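Local coordinates for C24 protein (Bizionia argentinensis JUB59, PDB 6OV6), which is of unknown function but probably forms the receptor-binding tip of the long tail fibre of a temperate bacteriophage, a trimer whose chains bind manganese, at residues A[37-42]-A[57-62]; A[64-69]-A[98-103]. All blocks are in the same frame, centred on the assembly; numbering follows the deposited sequence.

Contact 1. Residues A[37-42]-A[57-62]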
ATOM      1  N   GLY A  37     -12.499  27.897  22.847  1.00 26.21           N
ATOM      2  CA  GLY A  37     -13.014  28.621  21.702  1.00 26.69           C
ATOM      3  C   GLY A  37     -14.387  29.157  22.036  1.00 29.02           C
ATOM      4  O   GLY A  37     -15.053  28.641  22.949  1.00 25.49           O
ATOM      5  N   ASN A  38     -14.828  30.180  21.291  1.00 26.32           N
ATOM      6  CA  ASN A  38     -16.132  30.816  21.518  1.00 25.56           C
ATOM      7  C   ASN A  38     -17.307  29.826  21.438  1.00 27.62           C
ATOM      8  O   ASN A  38     -17.285  28.916  20.591  1.00 25.67           O
ATOM      9  CB  ASN A  38     -16.328  31.985  20.568  1.00 28.42           C
ATOM     10  CG  ASN A  38     -17.436  32.925  21.002  1.00 35.24           C
ATOM     11  OD1 ASN A  38     -17.725  33.102  22.194  1.00 32.30           O
ATOM     12  ND2 ASN A  38     -18.126  33.492  20.032  1.00 32.44           N
ATOM     13  N   LYS A  39     -18.306  30.000  22.328  1.00 25.17           N
ATOM     14  CA  LYS A  39     -19.519  29.164  22.407  1.00 26.71           C
ATOM     15  C   LYS A  39     -19.209  27.712  22.726  1.00 29.86           C
ATOM     16  O   LYS A  39     -19.836  26.789  22.204  1.00 28.39           O
ATOM     17  CB  LYS A  39     -20.443  29.330  21.164  1.00 29.21           C
ATOM     18  CG  LYS A  39     -20.989  30.745  21.033  1.00 40.10           C
ATOM     19  CD  LYS A  39     -21.644  30.970  19.670  1.00 52.03           C
ATOM     20  CE  LYS A  39     -21.865  32.444  19.429  1.00 71.03           C
ATOM     21  NZ  LYS A  39     -22.345  32.699  18.045  1.00 83.96           N
ATOM     22  N   ALA A  40     -18.301  27.526  23.676  1.00 28.61           N
ATOM     23  CA  ALA A  40     -17.946  26.193  24.104  1.00 26.80           C
ATOM     24  C   ALA A  40     -18.763  25.839  25.317  1.00 28.09           C
ATOM     25  O   ALA A  40     -19.072  26.702  26.157  1.00 25.73           O
ATOM     26  CB  ALA A  40     -16.480  26.142  24.469  1.00 27.51           C
ATOM     27  N   ILE A  41     -19.083  24.560  25.414  1.00 24.76           N
ATOM     28  CA  ILE A  41     -19.637  23.952  26.605  1.00 25.29           C
ATOM     29  C   ILE A  41     -18.367  23.518  27.351  1.00 28.92           C
ATOM     30  O   ILE A  41     -17.625  22.656  26.864  1.00 28.82           O
ATOM     31  CB  ILE A  41     -20.571  22.751  26.313  1.00 28.44           C
ATOM     32  CG1 ILE A  41     -21.866  23.227  25.605  1.00 29.60           C
ATOM     33  CG2 ILE A  41     -20.859  22.011  27.654  1.00 29.03           C
ATOM     34  CD1 ILE A  41     -22.755  22.116  25.039  1.00 35.30           C
ATOM     35  N   ILE A  42     -18.100  24.151  28.497  1.00 25.42           N
ATOM     36  CA  ILE A  42     -16.906  23.878  29.282  1.00 25.67           C
ATOM     37  C   ILE A  42     -17.125  22.623  30.132  1.00 30.68           C
ATOM     38  O   ILE A  42     -16.247  21.758  30.202  1.00 27.70           O
ATOM     39  CB  ILE A  42     -16.541  25.117  30.179  1.00 27.57           C
ATOM     40  CG1 ILE A  42     -16.321  26.423  29.355  1.00 27.61           C
ATOM     41  CG2 ILE A  42     -15.364  24.806  31.150  1.00 27.80           C
ATOM     42  CD1 ILE A  42     -15.116  26.475  28.386  1.00 32.54           C
ATOM     43  N   VAL A  57     -20.555  27.465  30.457  1.00 24.92           N
ATOM     44  CA  VAL A  57     -20.319  27.800  29.050  1.00 24.44           C
ATOM     45  C   VAL A  57     -19.367  28.992  28.927  1.00 26.41           C
ATOM     46  O   VAL A  57     -19.119  29.702  29.902  1.00 25.53           O
ATOM     47  CB  VAL A  57     -21.645  28.014  28.251  1.00 26.80           C
ATOM     48  CG1 VAL A  57     -22.463  26.721  28.180  1.00 26.40           C
ATOM     49  CG2 VAL A  57     -22.475  29.199  28.803  1.00 25.63           C
ATOM     50  N   TYR A  58     -18.864  29.215  27.724  1.00 22.96           N
ATOM     51  CA  TYR A  58     -17.973  30.346  27.448  1.00 22.66           C
ATOM     52  C   TYR A  58     -18.509  31.079  26.230  1.00 25.07           C
ATOM     53  O   TYR A  58     -18.657  30.466  25.173  1.00 24.30           O
ATOM     54  CB  TYR A  58     -16.551  29.854  27.174  1.00 23.52           C
ATOM     55  CG  TYR A  58     -15.599  30.976  26.820  1.00 22.33           C
ATOM     56  CD1 TYR A  58     -15.199  31.905  27.777  1.00 23.58           C
ATOM     57  CD2 TYR A  58     -15.078  31.095  25.533  1.00 22.60           C
ATOM     58  CE1 TYR A  58     -14.312  32.936  27.457  1.00 23.91           C
ATOM     59  CE2 TYR A  58     -14.176  32.106  25.209  1.00 23.18           C
ATOM     60  CZ  TYR A  58     -13.792  33.022  26.177  1.00 31.21           C
ATOM     61  OH  TYR A  58     -12.884  34.013  25.880  1.00 32.82           O
ATOM     62  N   ILE A  59     -18.857  32.369  26.382  1.00 23.88           N
ATOM     63  CA  ILE A  59     -19.388  33.179  25.266  1.00 26.47           C
ATOM     64  C   ILE A  59     -18.749  34.527  25.341  1.00 28.26           C
ATOM     65  O   ILE A  59     -18.762  35.153  26.408  1.00 26.77           O
ATOM     66  CB  ILE A  59     -20.947  33.406  25.290  1.00 31.05           C
ATOM     67  CG1 ILE A  59     -21.713  32.190  25.776  1.00 32.35           C
ATOM     68  CG2 ILE A  59     -21.468  33.962  23.935  1.00 33.59           C
ATOM     69  CD1 ILE A  59     -23.113  32.479  26.269  1.00 42.70           C
ATOM     70  N   ASN A  60     -18.247  35.001  24.195  1.00 25.92           N
ATOM     71  CA  ASN A  60     -17.683  36.341  24.028  1.00 27.25           C
ATOM     72  C   ASN A  60     -16.846  36.845  25.216  1.00 33.24           C
ATOM     73  O   ASN A  60     -17.173  37.874  25.829  1.00 34.70           O
ATOM     74  CB  ASN A  60     -18.812  37.322  23.679  1.00 28.81           C
ATOM     75  CG  ASN A  60     -19.565  36.990  22.417  1.00 46.02           C
ATOM     76  OD1 ASN A  60     -19.070  36.312  21.507  1.00 35.01           O
ATOM     77  ND2 ASN A  60     -20.795  37.433  22.363  1.00 43.79           N
ATOM     78  N   GLY A  61     -15.804  36.083  25.538  1.00 28.39           N
ATOM     79  CA  GLY A  61     -14.854  36.441  26.576  1.00 27.32           C
ATOM     80  C   GLY A  61     -15.285  36.209  28.005  1.00 28.83           C
ATOM     81  O   GLY A  61     -14.533  36.555  28.906  1.00 29.84           O
ATOM     82  N   GLU A  62     -16.488  35.627  28.241  1.00 23.82           N
ATOM     83  CA  GLU A  62     -16.933  35.383  29.623  1.00 24.91           C
ATOM     84  C   GLU A  62     -17.268  33.933  29.866  1.00 29.63           C
ATOM     85  O   GLU A  62     -17.978  33.319  29.057  1.00 29.62           O
ATOM     86  CB  GLU A  62     -18.187  36.219  29.979  1.00 25.19           C
ATOM     87  CG  GLU A  62     -18.041  37.716  29.813  1.00 34.45           C
ATOM     88  CD  GLU A  62     -19.266  38.449  30.319  1.00 39.82           C
ATOM     89  OE1 GLU A  62     -20.100  38.857  29.479  1.00 35.27           O
ATOM     90  OE2 GLU A  62     -19.471  38.464  31.552  1.00 39.82           O
TER
HETATM   91  O   HOH W   1     -14.904  34.704  22.987  1.00 40.65           O
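A G1 beta bulge opens this antiparallel pairing: Lys-39 and Ala-40 both face Tyr-58, where a regular ladder would set one residue against one. Lys-39, with both backbone angles positive, lets the chain make the extra step, and its N lies 2.9 Å from Tyr-58 O in a bent, weak bond. The firm link is Tyr-58 N to Ala-40 O, 3.0 Å, in the plane of the carbonyl. One step on, Ile-41 sits opposite Val-57 as a non-hydrogen-bonded pair, and their CG1 atoms meet loosely at 4.4 Å.

Tyr-58 has CG anti to its backbone N (chi1 177°), which turns the ring's CD2 edge to Gly-37. Gly-37 O comes to that edge near the ring plane, 3.6 Å from Tyr-58 CD2. Ile-42, crossing obliquely, sets its CD1 against the root of the side chain, 3.9 Å from Tyr-58 CB; the hydroxyl is held elsewhere, by Glu-34. Lys-39 turns away from the pair and sends its extended chain to a salt bridge with Glu-113. Asn-38 O makes a weak hydrogen bond to Arg-121 of the second subunit.

Past Ile-59 the strand folds back in a type I' turn, and Asn-38 grips that turn. Its CG is anti to the backbone N (chi1 -163°), bringing the amide across to Asn-60 with the two amide planes 32° apart. The ND2 to Asn-60 OD1 bond is weak; the strong one runs from Asn-60 N to Asn-38 OD1, 2.8 Å long and in the amide plane.

Contact 2. Residues A[64-69]-A[98-103]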
ATOM      1  N   PHE A  64     -19.538  31.493  31.993  1.00 23.56           N
ATOM      2  CA  PHE A  64     -20.825  31.563  32.689  1.00 24.53           C
ATOM      3  C   PHE A  64     -21.310  30.253  33.208  1.00 26.27           C
ATOM      4  O   PHE A  64     -21.207  29.240  32.517  1.00 25.95           O
ATOM      5  CB  PHE A  64     -21.951  32.058  31.745  1.00 25.98           C
ATOM      6  CG  PHE A  64     -21.894  33.486  31.274  1.00 27.46           C
ATOM      7  CD1 PHE A  64     -22.216  34.532  32.132  1.00 29.24           C
ATOM      8  CD2 PHE A  64     -21.518  33.790  29.969  1.00 29.16           C
ATOM      9  CE1 PHE A  64     -22.169  35.852  31.694  1.00 28.83           C
ATOM     10  CE2 PHE A  64     -21.470  35.111  29.535  1.00 31.13           C
ATOM     11  CZ  PHE A  64     -21.825  36.129  30.397  1.00 27.94           C
ATOM     12  N   LYS A  65     -22.024  30.305  34.354  1.00 25.74           N
ATOM     13  CA  LYS A  65     -22.802  29.175  34.847  1.00 26.09           C
ATOM     14  C   LYS A  65     -23.976  29.069  33.840  1.00 29.44           C
ATOM     15  O   LYS A  65     -24.493  30.098  33.375  1.00 29.26           O
ATOM     16  CB  LYS A  65     -23.382  29.454  36.249  1.00 30.61           C
ATOM     17  CG  LYS A  65     -22.352  29.370  37.372  1.00 49.21           C
ATOM     18  CD  LYS A  65     -22.820  30.078  38.646  1.00 61.66           C
ATOM     19  CE  LYS A  65     -21.683  30.293  39.626  1.00 71.40           C
ATOM     20  NZ  LYS A  65     -22.117  31.090  40.803  1.00 85.65           N
ATOM     21  N   PHE A  66     -24.339  27.839  33.476  1.00 26.24           N
ATOM     22  CA  PHE A  66     -25.438  27.547  32.577  1.00 26.03           C
ATOM     23  C   PHE A  66     -26.519  26.879  33.399  1.00 32.06           C
ATOM     24  O   PHE A  66     -26.244  25.896  34.112  1.00 32.11           O
ATOM     25  CB  PHE A  66     -25.010  26.635  31.406  1.00 27.08           C
ATOM     26  CG  PHE A  66     -26.152  26.282  30.475  1.00 28.57           C
ATOM     27  CD1 PHE A  66     -26.516  27.135  29.441  1.00 31.01           C
ATOM     28  CD2 PHE A  66     -26.876  25.102  30.646  1.00 29.02           C
ATOM     29  CE1 PHE A  66     -27.575  26.814  28.579  1.00 31.28           C
ATOM     30  CE2 PHE A  66     -27.924  24.769  29.768  1.00 31.87           C
ATOM     31  CZ  PHE A  66     -28.267  25.629  28.741  1.00 30.49           C
ATOM     32  N   VAL A  67     -27.746  27.403  33.286  1.00 30.25           N
ATOM     33  CA  VAL A  67     -28.907  26.827  33.977  1.00 31.41           C
ATOM     34  C   VAL A  67     -29.708  26.045  32.931  1.00 35.57           C
ATOM     35  O   VAL A  67     -30.240  26.624  31.985  1.00 35.68           O
ATOM     36  CB  VAL A  67     -29.761  27.888  34.736  1.00 34.57           C
ATOM     37  CG1 VAL A  67     -31.049  27.260  35.316  1.00 34.31           C
ATOM     38  CG2 VAL A  67     -28.946  28.548  35.846  1.00 33.80           C
ATOM     39  N   GLY A  68     -29.724  24.729  33.083  1.00 34.21           N
ATOM     40  CA  GLY A  68     -30.442  23.847  32.176  1.00 34.82           C
ATOM     41  C   GLY A  68     -31.926  23.769  32.466  1.00 41.70           C
ATOM     42  O   GLY A  68     -32.477  24.599  33.197  1.00 42.29           O
ATOM     43  N   GLY A  69     -32.553  22.760  31.888  1.00 40.19           N
ATOM     44  CA  GLY A  69     -33.984  22.482  31.984  1.00 40.19           C
ATOM     45  C   GLY A  69     -34.437  21.871  30.680  1.00 43.60           C
ATOM     46  O   GLY A  69     -33.643  21.182  30.027  1.00 42.98           O
ATOM     47  N   ARG A  98     -25.457  37.156  36.698  1.00 28.32           N
ATOM     48  CA  ARG A  98     -25.488  36.873  35.273  1.00 28.67           C
ATOM     49  C   ARG A  98     -25.178  35.416  35.021  1.00 32.59           C
ATOM     50  O   ARG A  98     -24.280  34.860  35.635  1.00 31.74           O
ATOM     51  CB  ARG A  98     -24.537  37.808  34.505  1.00 28.68           C
ATOM     52  CG  ARG A  98     -25.119  39.218  34.393  1.00 31.62           C
ATOM     53  CD  ARG A  98     -24.111  40.272  34.001  1.00 32.23           C
ATOM     54  NE  ARG A  98     -23.741  40.155  32.592  1.00 35.07           N
ATOM     55  CZ  ARG A  98     -22.562  39.716  32.171  1.00 37.11           C
ATOM     56  NH1 ARG A  98     -21.622  39.381  33.045  1.00 32.57           N
ATOM     57  NH2 ARG A  98     -22.304  39.638  30.875  1.00 30.69           N
ATOM     58  N   TYR A  99     -25.952  34.789  34.152  1.00 28.98           N
ATOM     59  CA  TYR A  99     -25.807  33.371  33.824  1.00 28.80           C
ATOM     60  C   TYR A  99     -26.441  33.160  32.480  1.00 30.22           C
ATOM     61  O   TYR A  99     -27.060  34.072  31.929  1.00 29.64           O
ATOM     62  CB  TYR A  99     -26.488  32.457  34.909  1.00 30.71           C
ATOM     63  CG  TYR A  99     -27.964  32.743  35.101  1.00 32.94           C
ATOM     64  CD1 TYR A  99     -28.933  31.984  34.449  1.00 34.49           C
ATOM     65  CD2 TYR A  99     -28.391  33.814  35.887  1.00 35.19           C
ATOM     66  CE1 TYR A  99     -30.291  32.274  34.583  1.00 36.35           C
ATOM     67  CE2 TYR A  99     -29.747  34.122  36.016  1.00 36.69           C
ATOM     68  CZ  TYR A  99     -30.694  33.339  35.376  1.00 43.29           C
ATOM     69  OH  TYR A  99     -32.026  33.641  35.499  1.00 45.98           O
ATOM     70  N   VAL A 100     -26.263  31.972  31.929  1.00 26.68           N
ATOM     71  CA  VAL A 100     -26.846  31.616  30.639  1.00 25.64           C
ATOM     72  C   VAL A 100     -27.905  30.556  30.884  1.00 29.29           C
ATOM     73  O   VAL A 100     -27.712  29.683  31.732  1.00 29.38           O
ATOM     74  CB  VAL A 100     -25.740  31.161  29.650  1.00 27.59           C
ATOM     75  CG1 VAL A 100     -26.308  30.608  28.339  1.00 27.54           C
ATOM     76  CG2 VAL A 100     -24.803  32.326  29.359  1.00 26.54           C
ATOM     77  N   THR A 101     -29.022  30.646  30.142  1.00 27.98           N
ATOM     78  CA  THR A 101     -30.116  29.676  30.186  1.00 27.97           C
ATOM     79  C   THR A 101     -30.855  29.578  28.855  1.00 31.14           C
ATOM     80  O   THR A 101     -30.639  30.410  27.968  1.00 29.91           O
ATOM     81  CB  THR A 101     -31.027  29.867  31.427  1.00 33.88           C
ATOM     82  OG1 THR A 101     -31.764  28.659  31.610  1.00 31.70           O
ATOM     83  CG2 THR A 101     -31.979  31.042  31.303  1.00 30.99           C
ATOM     84  N   PHE A 102     -31.761  28.589  28.722  1.00 28.06           N
ATOM     85  CA  PHE A 102     -32.597  28.506  27.535  1.00 28.95           C
ATOM     86  C   PHE A 102     -33.552  29.684  27.589  1.00 32.27           C
ATOM     87  O   PHE A 102     -34.158  29.967  28.637  1.00 31.37           O
ATOM     88  CB  PHE A 102     -33.371  27.183  27.479  1.00 30.96           C
ATOM     89  CG  PHE A 102     -32.481  25.984  27.257  1.00 31.16           C
ATOM     90  CD1 PHE A 102     -31.809  25.811  26.051  1.00 32.20           C
ATOM     91  CD2 PHE A 102     -32.321  25.029  28.250  1.00 32.50           C
ATOM     92  CE1 PHE A 102     -30.987  24.693  25.841  1.00 32.72           C
ATOM     93  CE2 PHE A 102     -31.519  23.908  28.035  1.00 34.95           C
ATOM     94  CZ  PHE A 102     -30.858  23.746  26.829  1.00 31.69           C
ATOM     95  N   ALA A 103     -33.601  30.425  26.491  1.00 29.52           N
ATOM     96  CA  ALA A 103     -34.395  31.633  26.356  1.00 31.13           C
ATOM     97  C   ALA A 103     -34.533  32.010  24.904  1.00 39.06           C
ATOM     98  O   ALA A 103     -34.059  31.279  24.041  1.00 41.65           O
ATOM     99  CB  ALA A 103     -33.791  32.776  27.179  1.00 31.77           C
TER
HETATM  100  O   HOH W   2     -22.445  32.926  35.581  1.00 32.92           O
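The rim of the Phe-66 ring drives into one face of Phe-102, a T-shaped pair with planes at 87° and centroids 5.2 Å apart. Phe-66 CZ makes the touch, above the Phe-102 plane but displaced toward the rim. The torsions set this up: Phe-66 CG is anti to its backbone N (chi1 178°), whereas Phe-102 CG is anti to its carbonyl carbon. At the other end the guanidinium of Arg-98 lies at the edge of the Phe-64 ring, Arg-98 NH2 3.6 Å from Phe-64 CZ, and Phe-64 CE1 in turn sits over one guanidinium face. The planes stand 67° apart, so nothing is stacked, and the charge itself is met by Glu-62.

Val-100 fits between the two phenylalanines of the facing strand: CG2 packs on Phe-64 CD2, and CG1 touches Phe-66 CD1 at 3.6 Å. On the other face of the sheet, Val-67 CG2 lies against Tyr-99 CD1 at 3.7 Å.

The backbones run parallel. Val-100 is gripped twice, its N giving a nearly straight bond to Lys-65 O (3.0 Å) and its O receiving Val-67 N (2.8 Å). Thr-101 OG1 donates to Val-67 O at 2.6 Å from above the carbonyl plane. Water joins Lys-65 N to Arg-98 O.

Strand 62-70 lies between strands 51-59 and 96-102, and strand 74-81 pairs with the far edge of 96-102. Trp-111 completes the aromatic cluster, stacked on Phe-66 and edge-to-face with Phe-102, while Lys-65 packs on Val-28 of the third subunit.

The two contacts follow one another along the chain, 37-62 first and 64-103 second, and their centres lie about 12 Å apart in one mixed sheet. Strand 51-59, which carries the second half of contact 1, turns directly into strand 62-70, the first half of contact 2, and the strands pair in the order 40-42, 51-59, 62-70, 96-102. Val-57 O and Phe-64 N probably hydrogen-bond across the middle, and Ile-59 CD1 packs on Val-100 CG2, giving the two contacts a common apolar core. Glu-62 OE1 bridges to Arg-98 NH2 at 2.7 Å. Both lie in the N-terminal part of the chain, well away from the manganese site held by His-252 and His-254.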